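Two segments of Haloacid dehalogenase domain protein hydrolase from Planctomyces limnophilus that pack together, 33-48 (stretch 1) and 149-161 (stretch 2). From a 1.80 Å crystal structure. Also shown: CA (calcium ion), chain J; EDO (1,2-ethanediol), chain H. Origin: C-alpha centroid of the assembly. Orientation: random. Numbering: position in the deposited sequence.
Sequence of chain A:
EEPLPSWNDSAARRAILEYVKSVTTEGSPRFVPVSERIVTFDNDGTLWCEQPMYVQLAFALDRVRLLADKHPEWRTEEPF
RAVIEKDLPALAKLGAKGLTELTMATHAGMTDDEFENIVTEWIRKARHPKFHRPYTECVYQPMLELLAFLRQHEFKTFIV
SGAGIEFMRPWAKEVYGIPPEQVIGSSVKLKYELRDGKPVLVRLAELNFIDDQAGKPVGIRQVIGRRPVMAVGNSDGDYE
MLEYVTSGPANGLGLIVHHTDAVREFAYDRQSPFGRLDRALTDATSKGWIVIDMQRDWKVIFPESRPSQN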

# COMPACT_ATOMS: atom_id res chain seq x y z
N PRO A 33 -2.53 20.41 -4.36
CA PRO A 33 -1.22 20.04 -4.88
C PRO A 33 -1.25 18.66 -5.54
O PRO A 33 -1.99 17.79 -5.09
N VAL A 34 -0.47 18.49 -6.60
CA VAL A 34 -0.45 17.25 -7.38
C VAL A 34 -0.32 16.02 -6.49
O VAL A 34 -1.06 15.06 -6.67
N SER A 35 0.61 16.05 -5.54
CA SER A 35 0.85 14.91 -4.64
C SER A 35 -0.38 14.48 -3.82
O SER A 35 -0.42 13.35 -3.34
N GLU A 36 -1.35 15.38 -3.65
CA GLU A 36 -2.55 15.09 -2.85
C GLU A 36 -3.75 14.63 -3.69
O GLU A 36 -4.80 14.28 -3.14
N ARG A 37 -3.60 14.61 -5.02
CA ARG A 37 -4.71 14.27 -5.92
C ARG A 37 -4.93 12.76 -6.00
O ARG A 37 -4.59 12.12 -6.99
N ILE A 38 -5.52 12.22 -4.94
CA ILE A 38 -5.81 10.80 -4.83
C ILE A 38 -7.29 10.60 -5.08
O ILE A 38 -8.13 11.29 -4.47
N VAL A 39 -7.62 9.67 -5.97
CA VAL A 39 -9.01 9.29 -6.24
C VAL A 39 -9.16 7.78 -6.12
O VAL A 39 -8.32 7.03 -6.62
N THR A 40 -10.22 7.34 -5.45
CA THR A 40 -10.47 5.93 -5.20
C THR A 40 -11.76 5.46 -5.87
O THR A 40 -12.79 6.13 -5.80
N PHE A 41 -11.68 4.29 -6.50
CA PHE A 41 -12.80 3.66 -7.17
C PHE A 41 -13.03 2.27 -6.59
O PHE A 41 -12.09 1.49 -6.43
N ASP A 42 -14.29 1.93 -6.33
CA ASP A 42 -14.65 0.52 -6.23
C ASP A 42 -14.47 -0.11 -7.62
O ASP A 42 -14.41 0.61 -8.63
N ASN A 43 -14.39 -1.44 -7.67
CA ASN A 43 -14.29 -2.16 -8.94
C ASN A 43 -15.64 -2.75 -9.37
O ASN A 43 -16.28 -2.23 -10.28
N ASP A 44 -16.08 -3.81 -8.69
CA ASP A 44 -17.34 -4.48 -9.02
C ASP A 44 -18.49 -3.47 -9.03
O ASP A 44 -18.73 -2.82 -8.03
N GLY A 45 -19.19 -3.33 -10.15
CA GLY A 45 -20.36 -2.47 -10.25
C GLY A 45 -20.05 -0.99 -10.44
O GLY A 45 -20.96 -0.19 -10.63
N THR A 46 -18.76 -0.64 -10.38
CA THR A 46 -18.32 0.74 -10.52
C THR A 46 -17.49 0.90 -11.80
O THR A 46 -17.74 1.80 -12.59
N LEU A 47 -16.50 0.02 -11.99
CA LEU A 47 -15.66 -0.01 -13.19
C LEU A 47 -16.05 -1.10 -14.18
O LEU A 47 -15.75 -1.01 -15.37
N TRP A 48 -16.69 -2.16 -13.69
CA TRP A 48 -17.12 -3.26 -14.54
C TRP A 48 -18.34 -3.98 -13.98
O TRP A 48 -18.77 -3.72 -12.87
N PHE A 149 -8.87 10.75 -18.00
CA PHE A 149 -9.06 12.18 -17.78
C PHE A 149 -8.41 12.62 -16.47
O PHE A 149 -7.69 13.62 -16.41
N LEU A 150 -8.67 11.86 -15.41
CA LEU A 150 -8.09 12.16 -14.10
C LEU A 150 -6.56 12.04 -14.12
O LEU A 150 -5.86 12.89 -13.59
N ARG A 151 -6.05 10.98 -14.74
CA ARG A 151 -4.59 10.81 -14.83
C ARG A 151 -3.94 11.91 -15.67
O ARG A 151 -2.85 12.37 -15.35
N GLN A 152 -4.62 12.37 -16.71
CA GLN A 152 -4.14 13.52 -17.50
C GLN A 152 -4.01 14.79 -16.66
O GLN A 152 -3.18 15.64 -16.95
N HIS A 153 -4.82 14.90 -15.60
CA HIS A 153 -4.75 16.02 -14.67
C HIS A 153 -3.98 15.70 -13.39
O HIS A 153 -4.15 16.36 -12.37
N GLU A 154 -3.12 14.68 -13.49
CA GLU A 154 -2.15 14.31 -12.46
C GLU A 154 -2.78 13.76 -11.17
O GLU A 154 -2.19 13.85 -10.11
N PHE A 155 -3.96 13.15 -11.29
CA PHE A 155 -4.52 12.34 -10.19
C PHE A 155 -3.88 10.97 -10.21
O PHE A 155 -3.56 10.46 -11.28
N LYS A 156 -3.71 10.37 -9.03
CA LYS A 156 -3.36 8.96 -8.90
C LYS A 156 -4.65 8.19 -8.64
O LYS A 156 -5.33 8.42 -7.63
N THR A 157 -4.95 7.25 -9.53
CA THR A 157 -6.19 6.50 -9.50
C THR A 157 -5.96 5.17 -8.79
O THR A 157 -5.14 4.37 -9.23
N PHE A 158 -6.67 4.95 -7.68
CA PHE A 158 -6.60 3.70 -6.93
C PHE A 158 -7.91 2.91 -7.03
O PHE A 158 -9.00 3.49 -7.09
N ILE A 159 -7.80 1.59 -7.00
CA ILE A 159 -8.95 0.74 -6.73
C ILE A 159 -9.01 0.42 -5.24
O ILE A 159 -7.98 0.12 -4.62
N VAL A 160 -10.21 0.50 -4.68
CA VAL A 160 -10.48 0.14 -3.29
C VAL A 160 -11.72 -0.76 -3.30
O VAL A 160 -12.85 -0.28 -3.33
N SER A 161 -11.49 -2.07 -3.30
CA SER A 161 -12.54 -3.07 -3.55
C SER A 161 -12.61 -4.10 -2.43
O SER A 161 -11.62 -4.37 -1.76

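Strands 38-41 and 156-161 run parallel as neighbours in one sheet, so their side chains alternate between its two faces. The backbone ladder sets this register: Val39 N donates to Lys156 O (3.1 Å) and Phe158 N to Val39 O (2.9 Å), and Phe41 is held in the same way, its N donating to Phe158 O and its O accepting from Val160 N.

On the face carrying Val39, Phe41, Thr157 and Ile159, the packing extends to the helix that precedes the second strand. Val39 adopts p (57°), placing CG1 3.7 Å from CG2 of Thr157, 4.0 Å from CD2 of Phe155 and 4.1 Å from CD1 of Leu150. Phe41 is m with chi2 of 84°; its ring reaches back along the sheet until CZ lies 3.7 Å from Leu150 CD1, which meets the ring at its edge. Leu150, with chi1 m and chi2 t, thus touches both Val39 and Phe41. Thr157 is also p; its methyl faces Val39 while its OG1 accepts from Arg151 NH2 (3.1 Å). Farther along, Ile159 (m, t) packs its CG1 4.0 Å from CD1 of Leu47, itself m, t.

The other face holds Ile38, Thr40, Lys156 and Phe158. Ile38 is m, m, a bend that brings CD1 to 4.0 Å from Lys156 CB, while its CG2 lies 4.0 Å from Phe158 CD1. Thr40 (p) turns CG2 to 3.5 Å from Val160 CG2. The aliphatic base of Lys156 packs here, but its end leads away and its NZ is satisfied elsewhere in the structure.

Arg37 points toward the second stretch and is nearly extended beyond its m chi1. Its CB sits over one face of the Phe155 ring, 4.0 Å from the centroid, in a CH-pi contact. The extended chain carries NH1 to His153 O, a 2.9 Å hydrogen bond near the guanidinium plane. Glu154 OE2 is 4.5 Å from Arg37 NH1, too far for a salt bridge; a water bridges the two atoms instead. Another water joins Val34 O to Glu154 O.

At the far end, Asp42 is t (-163°), and its carboxylate divides its duties: OD2 binds the calcium ion at 2.3 Å, whereas OD1 accepts a weak bond from Asn43 N and a hydrogen bond from a water that also contacts Ser161 OG. Asp44 O is a further calcium ligand (2.5 Å), leaving the Asp44 side chain, m, to accept from Trp48 NE1 at OD1 (2.8 Å) and from 1,2-ethanediol O1 at OD2 (2.6 Å).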

# COMPACT_ATOMS: atom_id res chain seq x y z
CB PRO A 33 -0.33 20.01 -3.63
CG PRO A 33 -1.01 20.93 -2.68
CD PRO A 33 -2.48 20.77 -2.93
CB VAL A 34 0.69 17.24 -8.42
CG1 VAL A 34 0.91 15.85 -9.01
CG2 VAL A 34 0.40 18.24 -9.53
CB SER A 35 2.02 15.21 -3.69
OG SER A 35 1.68 16.26 -2.80
CB GLU A 36 -2.94 16.32 -2.02
CG GLU A 36 -1.98 16.63 -0.88
CD GLU A 36 -2.26 17.98 -0.22
OE1 GLU A 36 -3.44 18.33 -0.00
OE2 GLU A 36 -1.29 18.69 0.09
CB ARG A 37 -4.46 14.87 -7.30
CG ARG A 37 -4.40 16.39 -7.28
CD ARG A 37 -4.18 16.96 -8.66
NE ARG A 37 -3.78 18.36 -8.55
CZ ARG A 37 -3.28 19.09 -9.54
NH1 ARG A 37 -3.12 18.58 -10.76
NH2 ARG A 37 -2.94 20.35 -9.29
CB ILE A 38 -5.50 10.28 -3.40
CG1 ILE A 38 -4.04 10.54 -3.01
CG2 ILE A 38 -5.87 8.81 -3.26
CD1 ILE A 38 -3.04 10.06 -4.03
CB VAL A 39 -9.50 9.80 -7.62
CG1 VAL A 39 -8.62 9.31 -8.75
CG2 VAL A 39 -10.94 9.39 -7.86
CB THR A 40 -10.52 5.61 -3.69
OG1 THR A 40 -11.49 6.45 -3.04
CG2 THR A 40 -9.17 5.79 -3.06
CB PHE A 41 -12.49 3.46 -8.66
CG PHE A 41 -12.35 4.74 -9.43
CD1 PHE A 41 -11.14 5.42 -9.46
CD2 PHE A 41 -13.41 5.24 -10.16
CE1 PHE A 41 -11.01 6.60 -10.17
CE2 PHE A 41 -13.29 6.43 -10.88
CZ PHE A 41 -12.08 7.10 -10.89
CB ASP A 42 -16.09 0.38 -5.74
CG ASP A 42 -16.40 -1.02 -5.23
OD1 ASP A 42 -15.51 -1.88 -5.10
OD2 ASP A 42 -17.58 -1.25 -4.93
CB ASN A 43 -13.22 -3.26 -8.85
CG ASN A 43 -12.96 -3.93 -10.20
OD1 ASN A 43 -13.03 -3.29 -11.25
ND2 ASN A 43 -12.65 -5.22 -10.16
CB ASP A 44 -17.66 -5.57 -8.00
CG ASP A 44 -16.64 -6.69 -7.97
OD1 ASP A 44 -16.00 -6.98 -9.01
OD2 ASP A 44 -16.49 -7.31 -6.90
CB THR A 46 -17.53 1.18 -9.28
OG1 THR A 46 -18.43 1.24 -8.16
CG2 THR A 46 -16.89 2.55 -9.48
CB LEU A 47 -14.19 -0.20 -12.80
CG LEU A 47 -13.53 0.91 -11.97
CD1 LEU A 47 -12.08 0.59 -11.66
CD2 LEU A 47 -13.62 2.25 -12.70
CB TRP A 48 -15.95 -4.23 -14.79
CG TRP A 48 -15.58 -5.15 -13.66
CD1 TRP A 48 -15.90 -5.02 -12.34
CD2 TRP A 48 -14.77 -6.33 -13.76
NE1 TRP A 48 -15.36 -6.05 -11.62
CE2 TRP A 48 -14.66 -6.87 -12.47
CE3 TRP A 48 -14.13 -6.98 -14.82
CZ2 TRP A 48 -13.94 -8.02 -12.21
CZ3 TRP A 48 -13.42 -8.14 -14.56
CH2 TRP A 48 -13.33 -8.65 -13.26
CB PHE A 149 -10.55 12.51 -17.78
CG PHE A 149 -10.88 13.94 -17.46
CD1 PHE A 149 -10.56 14.96 -18.36
CD2 PHE A 149 -11.53 14.28 -16.28
CE1 PHE A 149 -10.88 16.28 -18.08
CE2 PHE A 149 -11.84 15.60 -15.99
CZ PHE A 149 -11.51 16.61 -16.89
CB LEU A 150 -8.70 11.25 -13.04
CG LEU A 150 -10.19 11.51 -12.78
CD1 LEU A 150 -10.82 10.38 -11.99
CD2 LEU A 150 -10.41 12.85 -12.08
CB ARG A 151 -4.24 9.41 -15.32
CG ARG A 151 -4.53 8.33 -14.27
CD ARG A 151 -3.91 6.99 -14.63
NE ARG A 151 -4.51 6.40 -15.82
CZ ARG A 151 -5.38 5.39 -15.84
NH1 ARG A 151 -5.84 4.96 -17.00
NH2 ARG A 151 -5.80 4.79 -14.73
CB GLN A 152 -5.06 13.78 -18.70
CG GLN A 152 -4.91 12.75 -19.81
CD GLN A 152 -6.08 12.77 -20.80
OE1 GLN A 152 -6.88 13.71 -20.83
NE2 GLN A 152 -6.18 11.72 -21.61
CB HIS A 153 -6.17 16.52 -14.38
CG HIS A 153 -6.80 17.18 -15.55
ND1 HIS A 153 -7.35 16.47 -16.60
CD2 HIS A 153 -6.94 18.49 -15.87
CE1 HIS A 153 -7.81 17.31 -17.50
NE2 HIS A 153 -7.58 18.54 -17.09
CB GLU A 154 -1.18 15.47 -12.17
CG GLU A 154 -0.49 16.00 -13.43
CD GLU A 154 0.70 16.91 -13.13
OE1 GLU A 154 1.77 16.39 -12.74
OE2 GLU A 154 0.57 18.14 -13.28
CB PHE A 155 -6.02 12.12 -10.34
CG PHE A 155 -6.87 13.29 -9.95
CD1 PHE A 155 -6.91 14.42 -10.74
CD2 PHE A 155 -7.66 13.24 -8.81
CE1 PHE A 155 -7.70 15.50 -10.39
CE2 PHE A 155 -8.45 14.32 -8.45
CZ PHE A 155 -8.47 15.45 -9.24
CB LYS A 156 -2.39 8.70 -7.74
CG LYS A 156 -1.00 9.26 -7.97
CD LYS A 156 -0.08 9.03 -6.78
CE LYS A 156 0.61 7.67 -6.81
NZ LYS A 156 1.92 7.71 -6.08
CB THR A 157 -6.71 6.21 -10.93
OG1 THR A 157 -5.68 5.57 -11.69
CG2 THR A 157 -7.12 7.50 -11.63
CB PHE A 158 -6.37 3.98 -5.44
CG PHE A 158 -4.98 4.37 -5.08
CD1 PHE A 158 -4.52 5.66 -5.33
CD2 PHE A 158 -4.14 3.49 -4.40
CE1 PHE A 158 -3.24 6.04 -4.97
CE2 PHE A 158 -2.87 3.86 -4.04
CZ PHE A 158 -2.41 5.14 -4.32
CB ILE A 159 -8.89 -0.57 -7.54
CG1 ILE A 159 -9.20 -0.28 -9.01
CG2 ILE A 159 -9.88 -1.60 -7.01
CD1 ILE A 159 -8.87 -1.45 -9.93
CB VAL A 160 -10.68 1.38 -2.40
CG1 VAL A 160 -10.86 0.98 -0.94
CG2 VAL A 160 -9.49 2.32 -2.52
CB SER A 161 -12.27 -3.77 -4.88
OG SER A 161 -13.08 -4.93 -5.06
CA CA J . -19.44 -2.36 -5.71
C1 EDO H . -16.98 -7.87 -3.90
O1 EDO H . -17.08 -6.58 -4.51
C2 EDO H . -17.70 -7.88 -2.56
O2 EDO H . -17.44 -6.67 -1.85
O HOH W 1 -0.84 12.68 -8.08
O HOH W 2 -1.92 19.66 -13.01
O HOH W 3 -15.45 -4.37 -5.75
O HOH W 4 -19.15 -1.79 -2.97
O HOH W 5 -20.57 -4.08 -5.34